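Local coordinates for Ice-binding protein 1 (Shewanella frigidimarina, PDB 6BG8) that binds ice as an adhesin that holds its bacterium at the ice, inhibiting crystal growth and producing high thermal hysteresis, at residues 105-110 against 126-131; 142-147 against 180-185. One frame throughout, in Å; residues are numbered along the deposited sequence.

Contact 1 (105-110 against 126-131). With SO4 (sulfate ion), chain C.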
# COMPACT_ATOMS: atom_id res chain seq x y z
N ASP A 105 -9.56 13.55 -10.36
CA ASP A 105 -9.20 14.93 -10.08
C ASP A 105 -10.40 15.85 -10.33
O ASP A 105 -11.05 15.74 -11.38
CB ASP A 105 -8.04 15.36 -10.98
CG ASP A 105 -7.43 16.67 -10.54
OD1 ASP A 105 -6.89 16.73 -9.41
OD2 ASP A 105 -7.49 17.64 -11.32
N PRO A 106 -10.71 16.78 -9.41
CA PRO A 106 -9.98 17.02 -8.16
C PRO A 106 -10.56 16.24 -7.00
O PRO A 106 -11.68 15.75 -7.10
CB PRO A 106 -10.18 18.52 -7.92
CG PRO A 106 -11.58 18.75 -8.45
CD PRO A 106 -11.76 17.79 -9.63
N ASN A 107 -9.81 16.15 -5.91
CA ASN A 107 -10.36 15.65 -4.65
C ASN A 107 -11.63 16.43 -4.30
O ASN A 107 -11.72 17.63 -4.59
CB ASN A 107 -9.30 15.79 -3.55
CG ASN A 107 -9.76 15.22 -2.22
OD1 ASN A 107 -10.41 15.91 -1.43
ND2 ASN A 107 -9.42 13.96 -1.96
N PRO A 108 -12.63 15.78 -3.69
CA PRO A 108 -13.89 16.49 -3.43
C PRO A 108 -13.75 17.70 -2.52
O PRO A 108 -14.56 18.63 -2.64
CB PRO A 108 -14.77 15.40 -2.79
CG PRO A 108 -14.24 14.13 -3.35
CD PRO A 108 -12.75 14.33 -3.44
N ASN A 109 -12.75 17.74 -1.63
CA ASN A 109 -12.67 18.79 -0.62
C ASN A 109 -11.39 19.61 -0.68
O ASN A 109 -11.18 20.46 0.20
CB ASN A 109 -12.80 18.17 0.78
CG ASN A 109 -14.20 17.69 1.06
OD1 ASN A 109 -15.12 18.00 0.31
ND2 ASN A 109 -14.37 16.95 2.15
N ALA A 110 -10.54 19.41 -1.67
CA ALA A 110 -9.29 20.15 -1.72
C ALA A 110 -8.88 20.40 -3.16
O ALA A 110 -9.11 19.57 -4.03
CB ALA A 110 -8.16 19.41 -0.99
N ARG A 126 0.05 19.14 3.93
CA ARG A 126 -1.05 18.31 3.46
C ARG A 126 -1.65 18.88 2.19
O ARG A 126 -1.52 20.07 1.88
CB ARG A 126 -2.12 18.16 4.54
CG ARG A 126 -2.98 19.38 4.71
CD ARG A 126 -3.40 19.50 6.15
NE ARG A 126 -4.50 20.42 6.33
CZ ARG A 126 -5.33 20.38 7.37
NH1 ARG A 126 -5.18 19.46 8.31
NH2 ARG A 126 -6.32 21.27 7.45
N GLY A 127 -2.32 18.02 1.45
CA GLY A 127 -2.92 18.43 0.20
C GLY A 127 -2.92 17.28 -0.78
O GLY A 127 -2.62 16.14 -0.43
N VAL A 128 -3.26 17.63 -2.02
CA VAL A 128 -3.35 16.71 -3.16
C VAL A 128 -2.32 17.16 -4.18
O VAL A 128 -2.40 18.28 -4.70
CB VAL A 128 -4.75 16.72 -3.79
CG1 VAL A 128 -4.77 15.80 -5.03
CG2 VAL A 128 -5.80 16.33 -2.78
N TYR A 129 -1.38 16.27 -4.50
CA TYR A 129 -0.27 16.59 -5.39
C TYR A 129 -0.34 15.69 -6.61
O TYR A 129 -0.23 14.46 -6.49
CB TYR A 129 1.07 16.42 -4.65
CG TYR A 129 1.21 17.34 -3.47
CD1 TYR A 129 0.75 16.97 -2.21
CD2 TYR A 129 1.75 18.61 -3.62
CE1 TYR A 129 0.86 17.83 -1.14
CE2 TYR A 129 1.87 19.48 -2.54
CZ TYR A 129 1.43 19.07 -1.30
OH TYR A 129 1.53 19.93 -0.22
N LYS A 130 -0.54 16.30 -7.78
CA LYS A 130 -0.80 15.57 -9.01
C LYS A 130 0.27 15.87 -10.05
O LYS A 130 0.72 17.02 -10.17
CB LYS A 130 -2.18 15.93 -9.56
CG LYS A 130 -2.59 15.13 -10.79
CD LYS A 130 -3.96 15.61 -11.26
CE LYS A 130 -4.34 15.03 -12.63
NZ LYS A 130 -4.34 13.54 -12.63
N THR A 131 0.67 14.84 -10.78
CA THR A 131 1.49 14.99 -11.97
C THR A 131 1.16 13.85 -12.91
O THR A 131 0.78 12.76 -12.47
CB THR A 131 3.00 15.00 -11.67
OG1 THR A 131 3.74 15.17 -12.90
CG2 THR A 131 3.41 13.71 -11.02
S SO4 C . -5.07 23.23 4.18
O1 SO4 C . -6.24 22.78 4.92
O2 SO4 C . -5.44 23.76 2.87
O3 SO4 C . -4.32 24.14 5.03
O4 SO4 C . -4.15 22.16 3.85

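Contact 2 (142-147 against 180-185)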
# COMPACT_ATOMS: atom_id res chain seq x y z
N LEU A 142 12.05 12.99 1.86
CA LEU A 142 10.80 13.73 1.77
C LEU A 142 10.23 13.85 3.18
O LEU A 142 9.99 12.83 3.84
CB LEU A 142 9.80 13.04 0.84
CG LEU A 142 8.37 13.60 0.90
CD1 LEU A 142 8.34 15.07 0.44
CD2 LEU A 142 7.42 12.73 0.07
N THR A 143 10.04 15.08 3.65
CA THR A 143 9.44 15.32 4.96
C THR A 143 7.99 15.74 4.75
O THR A 143 7.72 16.67 3.99
CB THR A 143 10.22 16.38 5.74
OG1 THR A 143 11.57 15.93 5.93
CG2 THR A 143 9.56 16.62 7.11
N LEU A 144 7.06 15.05 5.41
CA LEU A 144 5.65 15.38 5.31
C LEU A 144 5.22 16.02 6.63
O LEU A 144 5.35 15.41 7.69
CB LEU A 144 4.81 14.15 4.97
CG LEU A 144 5.14 13.56 3.59
CD1 LEU A 144 4.37 12.25 3.32
CD2 LEU A 144 4.95 14.56 2.46
N ASP A 145 4.72 17.26 6.54
CA ASP A 145 4.51 18.15 7.67
C ASP A 145 3.01 18.30 7.88
O ASP A 145 2.33 18.98 7.09
CB ASP A 145 5.18 19.50 7.41
CG ASP A 145 5.05 20.50 8.56
OD1 ASP A 145 4.30 20.27 9.53
OD2 ASP A 145 5.72 21.55 8.48
N GLY A 146 2.49 17.68 8.93
CA GLY A 146 1.07 17.79 9.23
C GLY A 146 0.63 19.09 9.86
O GLY A 146 -0.56 19.24 10.15
N GLU A 147 1.56 20.02 10.10
CA GLU A 147 1.27 21.36 10.64
C GLU A 147 0.53 21.30 11.97
O GLU A 147 -0.23 22.21 12.31
CB GLU A 147 0.49 22.21 9.62
CG GLU A 147 1.32 22.52 8.38
CD GLU A 147 0.55 23.25 7.31
OE1 GLU A 147 0.79 24.46 7.13
OE2 GLU A 147 -0.30 22.61 6.66
N LYS A 180 -1.11 6.42 8.19
CA LYS A 180 -2.47 6.02 7.83
C LYS A 180 -3.20 7.08 7.01
O LYS A 180 -4.19 6.75 6.35
CB LYS A 180 -3.27 5.69 9.09
CG LYS A 180 -3.67 6.91 9.91
CD LYS A 180 -4.17 6.49 11.28
CE LYS A 180 -5.00 7.57 11.93
NZ LYS A 180 -5.97 6.97 12.89
N ASN A 181 -2.70 8.32 7.00
CA ASN A 181 -3.34 9.42 6.29
C ASN A 181 -2.57 9.84 5.04
O ASN A 181 -2.89 10.89 4.46
CB ASN A 181 -3.51 10.62 7.23
CG ASN A 181 -4.48 10.34 8.36
OD1 ASN A 181 -5.43 9.56 8.20
ND2 ASN A 181 -4.26 10.97 9.51
N ILE A 182 -1.59 9.06 4.60
CA ILE A 182 -0.83 9.34 3.39
C ILE A 182 -1.22 8.32 2.32
O ILE A 182 -1.33 7.13 2.61
CB ILE A 182 0.69 9.28 3.66
CG1 ILE A 182 1.05 10.26 4.77
CG2 ILE A 182 1.47 9.56 2.39
CD1 ILE A 182 2.37 9.92 5.43
N TYR A 183 -1.40 8.79 1.09
CA TYR A 183 -1.89 7.96 -0.00
C TYR A 183 -1.07 8.20 -1.25
O TYR A 183 -0.82 9.35 -1.63
CB TYR A 183 -3.37 8.26 -0.29
CG TYR A 183 -4.25 7.97 0.90
CD1 TYR A 183 -4.47 8.94 1.88
CD2 TYR A 183 -4.86 6.73 1.05
CE1 TYR A 183 -5.26 8.67 2.97
CE2 TYR A 183 -5.66 6.46 2.14
CZ TYR A 183 -5.85 7.43 3.10
OH TYR A 183 -6.65 7.16 4.19
N TRP A 184 -0.64 7.12 -1.89
CA TRP A 184 0.14 7.16 -3.11
C TRP A 184 -0.62 6.41 -4.19
O TRP A 184 -0.95 5.24 -4.01
CB TRP A 184 1.52 6.51 -2.92
CG TRP A 184 2.34 7.09 -1.81
CD1 TRP A 184 2.37 6.67 -0.51
CD2 TRP A 184 3.24 8.19 -1.90
NE1 TRP A 184 3.24 7.45 0.21
CE2 TRP A 184 3.79 8.40 -0.62
CE3 TRP A 184 3.64 9.03 -2.95
CZ2 TRP A 184 4.71 9.41 -0.36
CZ3 TRP A 184 4.56 10.04 -2.69
CH2 TRP A 184 5.08 10.22 -1.40
N ARG A 185 -0.89 7.07 -5.31
CA ARG A 185 -1.64 6.47 -6.41
C ARG A 185 -0.79 6.58 -7.67
O ARG A 185 -0.49 7.69 -8.11
CB ARG A 185 -2.98 7.17 -6.62
CG ARG A 185 -3.98 6.48 -7.54
CD ARG A 185 -3.63 6.58 -9.04
NE ARG A 185 -3.52 7.95 -9.54
CZ ARG A 185 -3.57 8.27 -10.83
NH1 ARG A 185 -3.72 7.32 -11.75
NH2 ARG A 185 -3.45 9.54 -11.21

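Contact 1 (105-110 against 126-131)
V128 pushes its CG2 methyl against CB of N107, 3.6 Å away, where the loop after helix 84-103 crosses strand 127-131 of the DUF3494 beta-solenoid. The two side chains meet at a slant. In V128, CG1 lies anti to the backbone N (chi1 177°), which leaves CG2 as the branch that meets the loop; A110 CB lies 4.3 Å from the same V128 CG2. Further along the strand, the aliphatic end of K130 passes across the carboxylate of D105, with K130 CD 3.6 Å from D105 OD1. The K130 side chain turns at its last torsion (chi4 58°), and NZ stays 5.2 Å from D105 OD1, too far for a salt bridge; OD1 instead hydrogen-bonds T112 OG1. No hydrogen bond joins the two segments; within the loop, N107 OD1 accepts from N109 N at 3.0 Å in an Asx turn, and L4 O takes N107 ND2 from outside. Just before the strand, R126, in one of its two conformers, forms a salt bridge through NH1 with D149; in that conformer a sulfate, probably from the crystallisation liquor, lies at the edge of the guanidinium: R126 NE donates to sulfate O4 at 3.0 Å and R126 NH2 to O1 at 2.9 Å.

Contact 2 (142-147 against 180-185)
L144 and I182 meet methyl to methyl inside the beta-solenoid, their side chains reaching toward each other tip to tip from strands 142-145 and 182-186. The closest atoms are L144 CD1 and I182 CD1, 3.7 Å apart, and I182 CG2 adds a looser flank at 4.1 Å from the same L144 CD1. In I182, CG1 is anti to the carbonyl carbon (chi1 -57°), and the extended chi2 of 159° carries CD1 out to the leucine. F154 touches both side chains, so the pair shares an aromatic neighbour.

The second apolar contact involves a ring. L142 CD2 approaches the edge of the W184 indole, near its plane, and comes to 3.7 Å from W184 CH2 at the far end of the six-membered ring. Although the W184 side chain does not leave the backbone straight toward strand 142-145, its length brings that end within touch of the leucine. The indole stacks with F156 and meets the ring of F198 at about 50°, while I171 and L119 add aliphatic contacts.

Polar interactions lie outside this interface. W184 NE1 donates to S199 O, satisfying the one polar atom of the indole. At the end of strand 142-145, D145 OD1 accepts from E147 N at 2.8 Å, an Asx turn in which the donor stands above the carboxylate plane; the same oxygen is also hydrogen-bonded to N175 ND2.

All four touching residues are buried, and no hydrogen bond crosses between the segments. The two strands, which belong to different faces of the solenoid, are therefore joined here by dispersion and the hydrophobic effect, with the edge approach putting an aliphatic methyl against aromatic C-H rather than over the pi cloud.

Overall arrangement
Contact 1 closes along the chain before contact 2 opens, and their centres lie about 13 Å apart on the same side of the chain's centre, without touching. They share one run of parallel strands: 127-131 pairs with 154-158, which pairs with 182-186. Within the C-terminal ice-binding domain, contact 1 places the loop between helix 84-103 and strand 112-114 on strand 127-131, whereas contact 2 packs strands of two different sheets against each other through the interior, 182-186 meeting the three-stranded sheet that contains 142-145. Both lie away from the ice-binding motif T212-N215, assigned by similarity.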